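Local coordinates for uncharacterized GST-like proteinprotein (Pseudomonas syringae pv. tomato, PDB 3IC8) that is of unknown function but contains the N- and C-terminal domains of a glutathione S-transferase and may bind glutathione, at residues 106-111 with 150-155; 187-192 with 200-205. All blocks are in the same frame, centred on the assembly; numbering follows the deposited sequence.

Interaction 1: residues 106-111 with 150-155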
ATOM      1  N   ALA A 106      11.383 -17.669 -17.446  1.00 23.42           N
ATOM      2  CA  ALA A 106      11.506 -17.192 -16.091  1.00 23.79           C
ATOM      3  C   ALA A 106      12.239 -18.150 -15.173  1.00 23.54           C
ATOM      4  O   ALA A 106      13.038 -17.747 -14.398  1.00 23.14           O
ATOM      5  CB  ALA A 106      10.167 -16.844 -15.544  1.00 23.30           C
ATOM      6  N   VAL A 107      11.935 -19.422 -15.272  1.00 23.85           N
ATOM      7  CA  VAL A 107      12.630 -20.455 -14.531  1.00 23.60           C
ATOM      8  C   VAL A 107      14.082 -20.711 -14.893  1.00 23.07           C
ATOM      9  O   VAL A 107      14.842 -21.103 -14.061  1.00 22.71           O
ATOM     10  CB  VAL A 107      11.812 -21.722 -14.364  1.00 23.89           C
ATOM     11  CG1 VAL A 107      10.548 -21.398 -13.710  1.00 22.48           C
ATOM     12  CG2 VAL A 107      11.557 -22.364 -15.642  1.00 24.68           C
ATOM     13  N   SER A 108      14.428 -20.548 -16.150  1.00 22.13           N
ATOM     14  CA  SER A 108      15.801 -20.657 -16.566  1.00 22.01           C
ATOM     15  C   SER A 108      16.646 -19.584 -15.954  1.00 21.92           C
ATOM     16  O   SER A 108      17.757 -19.822 -15.577  1.00 21.53           O
ATOM     17  CB  SER A 108      15.940 -20.561 -18.079  1.00 22.59           C
ATOM     18  OG  SER A 108      15.326 -21.621 -18.730  1.00 22.56           O
ATOM     19  N   LEU A 109      16.120 -18.386 -15.916  1.00 21.48           N
ATOM     20  CA  LEU A 109      16.831 -17.284 -15.380  1.00 21.63           C
ATOM     21  C   LEU A 109      17.119 -17.399 -13.921  1.00 21.96           C
ATOM     22  O   LEU A 109      18.183 -17.088 -13.493  1.00 22.86           O
ATOM     23  CB  LEU A 109      16.018 -16.032 -15.586  1.00 21.69           C
ATOM     24  CG  LEU A 109      16.021 -15.389 -16.946  1.00 21.96           C
ATOM     25  CD1 LEU A 109      15.125 -14.220 -16.963  1.00 21.88           C
ATOM     26  CD2 LEU A 109      17.374 -14.990 -17.295  1.00 21.35           C
ATOM     27  N   VAL A 110      16.128 -17.773 -13.154  1.00 21.66           N
ATOM     28  CA  VAL A 110      16.269 -17.931 -11.741  1.00 21.91           C
ATOM     29  C   VAL A 110      17.116 -19.087 -11.270  1.00 22.18           C
ATOM     30  O   VAL A 110      17.953 -18.941 -10.409  1.00 22.85           O
ATOM     31  CB  VAL A 110      14.904 -18.083 -11.136  1.00 22.15           C
ATOM     32  CG1 VAL A 110      14.989 -18.352  -9.693  1.00 22.23           C
ATOM     33  CG2 VAL A 110      14.102 -16.884 -11.400  1.00 22.04           C
ATOM     34  N   PHE A 111      16.865 -20.257 -11.811  1.00 21.45           N
ATOM     35  CA  PHE A 111      17.512 -21.439 -11.320  1.00 21.07           C
ATOM     36  C   PHE A 111      18.828 -21.712 -12.002  1.00 21.60           C
ATOM     37  O   PHE A 111      19.001 -22.700 -12.631  1.00 21.65           O
ATOM     38  CB  PHE A 111      16.560 -22.613 -11.403  1.00 20.41           C
ATOM     39  CG  PHE A 111      15.369 -22.464 -10.543  1.00 18.15           C
ATOM     40  CD1 PHE A 111      15.488 -22.477  -9.192  1.00 15.66           C
ATOM     41  CD2 PHE A 111      14.131 -22.286 -11.075  1.00 14.76           C
ATOM     42  CE1 PHE A 111      14.404 -22.328  -8.420  1.00 14.66           C
ATOM     43  CE2 PHE A 111      13.064 -22.152 -10.292  1.00 13.08           C
ATOM     44  CZ  PHE A 111      13.199 -22.163  -8.972  1.00 12.32           C
ATOM     45  N   GLU A 150      21.577 -18.431 -22.486  1.00 23.27           N
ATOM     46  CA  GLU A 150      21.995 -17.281 -23.227  1.00 22.40           C
ATOM     47  C   GLU A 150      20.895 -16.845 -24.153  1.00 21.86           C
ATOM     48  O   GLU A 150      20.668 -15.689 -24.334  1.00 21.34           O
ATOM     49  CB  GLU A 150      23.288 -17.573 -23.978  1.00 21.57           C
ATOM     50  N   GLN A 151      20.227 -17.795 -24.756  1.00 21.80           N
ATOM     51  CA  GLN A 151      19.136 -17.476 -25.622  1.00 22.20           C
ATOM     52  C   GLN A 151      17.997 -16.853 -24.863  1.00 22.47           C
ATOM     53  O   GLN A 151      17.372 -15.938 -25.320  1.00 22.89           O
ATOM     54  CB  GLN A 151      18.675 -18.706 -26.379  1.00 22.34           C
ATOM     55  CG  GLN A 151      17.790 -18.421 -27.562  1.00 23.81           C
ATOM     56  CD  GLN A 151      18.387 -17.456 -28.552  1.00 26.20           C
ATOM     57  OE1 GLN A 151      17.674 -16.744 -29.205  1.00 27.30           O
ATOM     58  NE2 GLN A 151      19.691 -17.426 -28.649  1.00 26.88           N
ATOM     59  N   VAL A 152      17.727 -17.380 -23.694  1.00 21.72           N
ATOM     60  CA  VAL A 152      16.670 -16.870 -22.897  1.00 21.69           C
ATOM     61  C   VAL A 152      16.954 -15.442 -22.513  1.00 22.25           C
ATOM     62  O   VAL A 152      16.092 -14.613 -22.535  1.00 22.60           O
ATOM     63  CB  VAL A 152      16.470 -17.736 -21.671  1.00 21.56           C
ATOM     64  CG1 VAL A 152      15.910 -16.971 -20.549  1.00 20.56           C
ATOM     65  CG2 VAL A 152      15.593 -18.852 -21.990  1.00 20.09           C
ATOM     66  N   LYS A 153      18.184 -15.164 -22.153  1.00 22.33           N
ATOM     67  CA  LYS A 153      18.565 -13.844 -21.728  1.00 22.65           C
ATOM     68  C   LYS A 153      18.384 -12.868 -22.847  1.00 22.29           C
ATOM     69  O   LYS A 153      17.955 -11.766 -22.657  1.00 21.92           O
ATOM     70  CB  LYS A 153      20.002 -13.851 -21.264  1.00 22.94           C
ATOM     71  CG  LYS A 153      20.157 -14.147 -19.802  1.00 24.94           C
ATOM     72  CD  LYS A 153      21.403 -14.924 -19.514  1.00 28.39           C
ATOM     73  CE  LYS A 153      22.569 -14.019 -19.319  1.00 29.33           C
ATOM     74  NZ  LYS A 153      23.787 -14.579 -19.933  1.00 32.41           N
ATOM     75  N   HIS A 154      18.739 -13.322 -24.027  1.00 22.04           N
ATOM     76  CA  HIS A 154      18.619 -12.594 -25.260  1.00 21.58           C
ATOM     77  C   HIS A 154      17.193 -12.276 -25.605  1.00 21.24           C
ATOM     78  O   HIS A 154      16.893 -11.227 -26.052  1.00 20.45           O
ATOM     79  CB  HIS A 154      19.228 -13.478 -26.324  1.00 21.99           C
ATOM     80  CG  HIS A 154      19.206 -12.913 -27.699  1.00 22.88           C
ATOM     81  ND1 HIS A 154      18.363 -13.380 -28.670  1.00 25.07           N
ATOM     82  CD2 HIS A 154      19.959 -11.963 -28.284  1.00 23.54           C
ATOM     83  CE1 HIS A 154      18.578 -12.725 -29.790  1.00 25.70           C
ATOM     84  NE2 HIS A 154      19.545 -11.863 -29.580  1.00 26.26           N
ATOM     85  N   GLN A 155      16.323 -13.237 -25.412  1.00 21.25           N
ATOM     86  CA  GLN A 155      14.897 -13.078 -25.629  1.00 21.47           C
ATOM     87  C   GLN A 155      14.065 -12.257 -24.661  1.00 21.47           C
ATOM     88  O   GLN A 155      13.088 -11.691 -25.043  1.00 21.04           O
ATOM     89  CB  GLN A 155      14.244 -14.408 -25.958  1.00 21.11           C
ATOM     90  CG  GLN A 155      14.722 -14.943 -27.253  1.00 21.40           C
ATOM     91  CD  GLN A 155      14.135 -16.257 -27.599  1.00 22.41           C
ATOM     92  OE1 GLN A 155      13.516 -16.888 -26.786  1.00 23.72           O
ATOM     93  NE2 GLN A 155      14.307 -16.670 -28.821  1.00 22.12           N
TER
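Leu109 and Val152 meet across the gap between two helices, and their branches carry the tight part of the contact. CG1 of Val152 fits against the fork of the leucine, 3.9 Å from Leu109 CG and 4.1 Å from Leu109 CD2, the two side chains crossing at a slant. The torsions set up this meeting: Leu109 CG lies anti to its own carbonyl carbon (chi1 -79°), and chi2 (177°) sets CD1 anti to CA, leaving CD2 as the methyl that touches helix 149-167. The second branch of Val152, CG2, turns to Ser108 and stops 4.3 Å from Ser108 CB, so the valine straddles two successive residues. Ser108 OG lies about as close to this methyl, 4.3 Å from Val152 CG2, while its hydrogen bond goes back to Leu104 O in its own helix. In a glutathione S-transferase fold these helices, 88-110 and 149-167, belong to the all-helical C-terminal domain; here the final turn of the first meets the opening turns of the second. The short segments run at 116° to each other with axes 9.6 Å apart, a steep crossing in which few side chains interlock, and just 153 Å² is buried in all. His105, one turn back from Leu109, extends the packing onto Val152 and Gln155, while Leu192 of helix 180-193 backs Leu109. Toward solvent the contact thins to the aliphatic part of one lysine. Lys153 CG reaches Leu109 CD2 at 3.8 Å, after which the chain bends at chi2, chi3 and chi4 and leads the ammonium group away from the leucine. Met116 of the second subunit packs on Val107 and Ser108, bringing that subunit up to this helix end.

Interaction 2: residues 187-192 with 200-205; sequences HTLWFL and PFVDDY
Val202 is the bump of this contact, and the hollow that takes it lies between Leu189 and Leu192, one helical turn apart. Val202 CG2 does the filling, 3.9 Å from Leu192 CB, 4.2 Å from Leu189 CD2 and 4.1 Å from Leu189 O, thus resting on backbone as well as side chains. Val202 CG1 stands anti to the backbone N (chi1 -172°), which leaves CG2 to enter the groove. A second, shallower fit lies alongside, where Leu192 CG approaches Phe201 CB at 4.1 Å; the two side chains cross at about a right angle, and Leu192 CD1 comes to the phenyl ring obliquely. That ring packs edge-to-face with Trp156 of helix 149-167, whose side chain also packs on both leucines. Beyond the apolar patch, Asp203 OD1 forms a salt bridge with Lys193 NZ, while Asp203 OD2 is hydrogen-bonded to Tyr9 and Ser36 of the second subunit. The short helix 200-203 thereby packs back on helix 180-193 across the short loop between them, a buried apolar contact within the helical C-terminal domain characteristic of glutathione S-transferases.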
ATOM      1  N   HIS A 187       2.516 -15.370 -12.528  1.00 23.21           N
ATOM      2  CA  HIS A 187       3.186 -16.479 -11.923  1.00 23.59           C
ATOM      3  C   HIS A 187       4.619 -16.529 -12.360  1.00 24.30           C
ATOM      4  O   HIS A 187       5.471 -16.772 -11.560  1.00 24.26           O
ATOM      5  CB  HIS A 187       2.500 -17.770 -12.319  1.00 24.06           C
ATOM      6  CG  HIS A 187       3.013 -18.978 -11.622  1.00 23.03           C
ATOM      7  ND1 HIS A 187       3.489 -18.949 -10.340  1.00 24.78           N
ATOM      8  CD2 HIS A 187       3.098 -20.259 -12.023  1.00 22.96           C
ATOM      9  CE1 HIS A 187       3.847 -20.160  -9.981  1.00 23.72           C
ATOM     10  NE2 HIS A 187       3.621 -20.974 -10.985  1.00 23.04           N
ATOM     11  N   THR A 188       4.897 -16.283 -13.628  1.00 23.98           N
ATOM     12  CA  THR A 188       6.268 -16.329 -14.102  1.00 23.38           C
ATOM     13  C   THR A 188       7.151 -15.295 -13.440  1.00 23.83           C
ATOM     14  O   THR A 188       8.247 -15.563 -13.086  1.00 24.43           O
ATOM     15  CB  THR A 188       6.400 -16.259 -15.676  1.00 23.24           C
ATOM     16  OG1 THR A 188       6.383 -14.918 -16.143  1.00 21.66           O
ATOM     17  CG2 THR A 188       5.339 -16.999 -16.340  1.00 20.77           C
ATOM     18  N   LEU A 189       6.631 -14.101 -13.275  1.00 23.96           N
ATOM     19  CA  LEU A 189       7.336 -13.005 -12.657  1.00 24.73           C
ATOM     20  C   LEU A 189       7.630 -13.212 -11.189  1.00 25.06           C
ATOM     21  O   LEU A 189       8.543 -12.670 -10.657  1.00 24.65           O
ATOM     22  CB  LEU A 189       6.574 -11.729 -12.860  1.00 24.66           C
ATOM     23  CG  LEU A 189       6.330 -11.459 -14.314  1.00 24.67           C
ATOM     24  CD1 LEU A 189       5.840 -10.107 -14.469  1.00 24.63           C
ATOM     25  CD2 LEU A 189       7.558 -11.643 -15.103  1.00 24.89           C
ATOM     26  N   TRP A 190       6.799 -13.996 -10.552  1.00 24.94           N
ATOM     27  CA  TRP A 190       6.897 -14.291  -9.159  1.00 25.43           C
ATOM     28  C   TRP A 190       8.205 -15.014  -8.885  1.00 25.68           C
ATOM     29  O   TRP A 190       8.823 -14.810  -7.879  1.00 25.80           O
ATOM     30  CB  TRP A 190       5.674 -15.089  -8.746  1.00 25.15           C
ATOM     31  CG  TRP A 190       5.705 -15.675  -7.431  1.00 24.85           C
ATOM     32  CD1 TRP A 190       5.726 -16.964  -7.142  1.00 23.92           C
ATOM     33  CD2 TRP A 190       5.679 -14.985  -6.203  1.00 25.80           C
ATOM     34  NE1 TRP A 190       5.732 -17.152  -5.812  1.00 25.31           N
ATOM     35  CE2 TRP A 190       5.703 -15.938  -5.205  1.00 23.98           C
ATOM     36  CE3 TRP A 190       5.653 -13.644  -5.852  1.00 26.60           C
ATOM     37  CZ2 TRP A 190       5.712 -15.610  -3.887  1.00 25.40           C
ATOM     38  CZ3 TRP A 190       5.650 -13.321  -4.545  1.00 27.00           C
ATOM     39  CH2 TRP A 190       5.682 -14.295  -3.573  1.00 26.26           C
ATOM     40  N   PHE A 191       8.626 -15.851  -9.814  1.00 25.82           N
ATOM     41  CA  PHE A 191       9.897 -16.521  -9.691  1.00 26.05           C
ATOM     42  C   PHE A 191      11.047 -15.529  -9.681  1.00 25.30           C
ATOM     43  O   PHE A 191      11.941 -15.653  -8.903  1.00 25.29           O
ATOM     44  CB  PHE A 191      10.092 -17.539 -10.818  1.00 26.24           C
ATOM     45  CG  PHE A 191       9.312 -18.794 -10.650  1.00 27.32           C
ATOM     46  CD1 PHE A 191       9.837 -19.864  -9.994  1.00 29.02           C
ATOM     47  CD2 PHE A 191       8.060 -18.911 -11.159  1.00 28.14           C
ATOM     48  CE1 PHE A 191       9.121 -21.005  -9.851  1.00 28.11           C
ATOM     49  CE2 PHE A 191       7.348 -20.034 -11.001  1.00 28.53           C
ATOM     50  CZ  PHE A 191       7.874 -21.083 -10.351  1.00 29.61           C
ATOM     51  N   LEU A 192      11.010 -14.542 -10.550  1.00 24.70           N
ATOM     52  CA  LEU A 192      12.058 -13.548 -10.634  1.00 24.34           C
ATOM     53  C   LEU A 192      12.196 -12.691  -9.398  1.00 24.05           C
ATOM     54  O   LEU A 192      13.265 -12.352  -9.018  1.00 24.30           O
ATOM     55  CB  LEU A 192      11.918 -12.686 -11.861  1.00 24.14           C
ATOM     56  CG  LEU A 192      12.275 -13.152 -13.268  1.00 25.22           C
ATOM     57  CD1 LEU A 192      13.343 -14.153 -13.407  1.00 23.44           C
ATOM     58  CD2 LEU A 192      11.095 -13.515 -14.032  1.00 25.18           C
ATOM     59  N   PRO A 200      15.590  -7.453 -11.161  1.00 19.82           N
ATOM     60  CA  PRO A 200      15.702  -6.418 -12.172  1.00 19.64           C
ATOM     61  C   PRO A 200      15.057  -6.833 -13.481  1.00 19.10           C
ATOM     62  O   PRO A 200      14.684  -6.018 -14.263  1.00 19.50           O
ATOM     63  CB  PRO A 200      17.200  -6.269 -12.317  1.00 19.72           C
ATOM     64  CG  PRO A 200      17.708  -6.668 -11.088  1.00 19.59           C
ATOM     65  CD  PRO A 200      16.917  -7.796 -10.660  1.00 19.80           C
ATOM     66  N   PHE A 201      14.921  -8.122 -13.696  1.00 17.39           N
ATOM     67  CA  PHE A 201      14.238  -8.593 -14.856  1.00 16.28           C
ATOM     68  C   PHE A 201      12.786  -8.155 -14.860  1.00 16.00           C
ATOM     69  O   PHE A 201      12.241  -7.928 -15.903  1.00 14.38           O
ATOM     70  CB  PHE A 201      14.338 -10.096 -14.959  1.00 15.84           C
ATOM     71  CG  PHE A 201      15.664 -10.572 -15.354  1.00 14.95           C
ATOM     72  CD1 PHE A 201      16.194 -10.232 -16.560  1.00 15.79           C
ATOM     73  CD2 PHE A 201      16.380 -11.386 -14.535  1.00 13.38           C
ATOM     74  CE1 PHE A 201      17.399 -10.680 -16.917  1.00 14.09           C
ATOM     75  CE2 PHE A 201      17.575 -11.810 -14.880  1.00 14.84           C
ATOM     76  CZ  PHE A 201      18.094 -11.460 -16.076  1.00 15.15           C
ATOM     77  N   VAL A 202      12.214  -7.991 -13.682  1.00 15.59           N
ATOM     78  CA  VAL A 202      10.955  -7.311 -13.534  1.00 16.33           C
ATOM     79  C   VAL A 202      11.036  -5.821 -13.211  1.00 16.91           C
ATOM     80  O   VAL A 202      10.388  -5.033 -13.823  1.00 16.83           O
ATOM     81  CB  VAL A 202      10.139  -7.946 -12.463  1.00 15.89           C
ATOM     82  CG1 VAL A 202       8.800  -7.366 -12.445  1.00 15.39           C
ATOM     83  CG2 VAL A 202      10.066  -9.376 -12.662  1.00 15.55           C
ATOM     84  N   ASP A 203      11.838  -5.448 -12.235  1.00 17.22           N
ATOM     85  CA  ASP A 203      11.827  -4.108 -11.676  1.00 17.71           C
ATOM     86  C   ASP A 203      12.249  -2.996 -12.642  1.00 18.16           C
ATOM     87  O   ASP A 203      11.926  -1.856 -12.442  1.00 18.36           O
ATOM     88  CB  ASP A 203      12.598  -4.061 -10.359  1.00 17.56           C
ATOM     89  CG  ASP A 203      11.898  -4.798  -9.245  1.00 18.00           C
ATOM     90  OD1 ASP A 203      10.735  -5.123  -9.393  1.00 20.41           O
ATOM     91  OD2 ASP A 203      12.500  -5.074  -8.223  1.00 17.81           O
ATOM     92  N   ASP A 204      12.968  -3.376 -13.684  1.00 17.92           N
ATOM     93  CA  ASP A 204      13.422  -2.491 -14.729  1.00 18.54           C
ATOM     94  C   ASP A 204      12.309  -1.955 -15.579  1.00 18.34           C
ATOM     95  O   ASP A 204      12.500  -1.029 -16.310  1.00 18.27           O
ATOM     96  CB  ASP A 204      14.416  -3.175 -15.622  1.00 18.66           C
ATOM     97  CG  ASP A 204      15.747  -3.218 -15.030  1.00 21.72           C
ATOM     98  OD1 ASP A 204      16.689  -3.653 -15.678  1.00 24.89           O
ATOM     99  OD2 ASP A 204      15.856  -2.823 -13.883  1.00 25.64           O
ATOM    100  N   TYR A 205      11.152  -2.566 -15.501  1.00 18.38           N
ATOM    101  CA  TYR A 205      10.010  -2.056 -16.182  1.00 18.42           C
ATOM    102  C   TYR A 205       8.989  -1.693 -15.171  1.00 18.84           C
ATOM    103  O   TYR A 205       8.356  -2.527 -14.605  1.00 19.31           O
ATOM    104  CB  TYR A 205       9.490  -3.122 -17.107  1.00 18.12           C
ATOM    105  CG  TYR A 205      10.585  -3.801 -17.836  1.00 16.43           C
ATOM    106  CD1 TYR A 205      11.312  -4.786 -17.238  1.00 14.97           C
ATOM    107  CD2 TYR A 205      10.910  -3.438 -19.102  1.00 13.44           C
ATOM    108  CE1 TYR A 205      12.308  -5.386 -17.873  1.00 15.66           C
ATOM    109  CE2 TYR A 205      11.907  -4.040 -19.749  1.00 14.32           C
ATOM    110  CZ  TYR A 205      12.603  -5.024 -19.135  1.00 15.97           C
ATOM    111  OH  TYR A 205      13.613  -5.648 -19.776  1.00 18.62           O
TER

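In the fold
From the N terminus, the thioredoxin-like domain comes first, and the chain then enters the helical domain along helix 88-110. Interaction 1 closes a long loop, much of it unmodelled (117-147), by bringing the start of helix 149-167 back to the end of helix 88-110. Further on, interaction 2 closes a short loop between helix 180-193 and helix 200-203. The two loops lie in series, neither nested nor crossed, yet their contacts touch in space with centres about 12 Å apart: Ala106 and Val110 pack on Thr188, Phe191 and Leu192. Together they join four helices of one domain, and both also reach the second subunit.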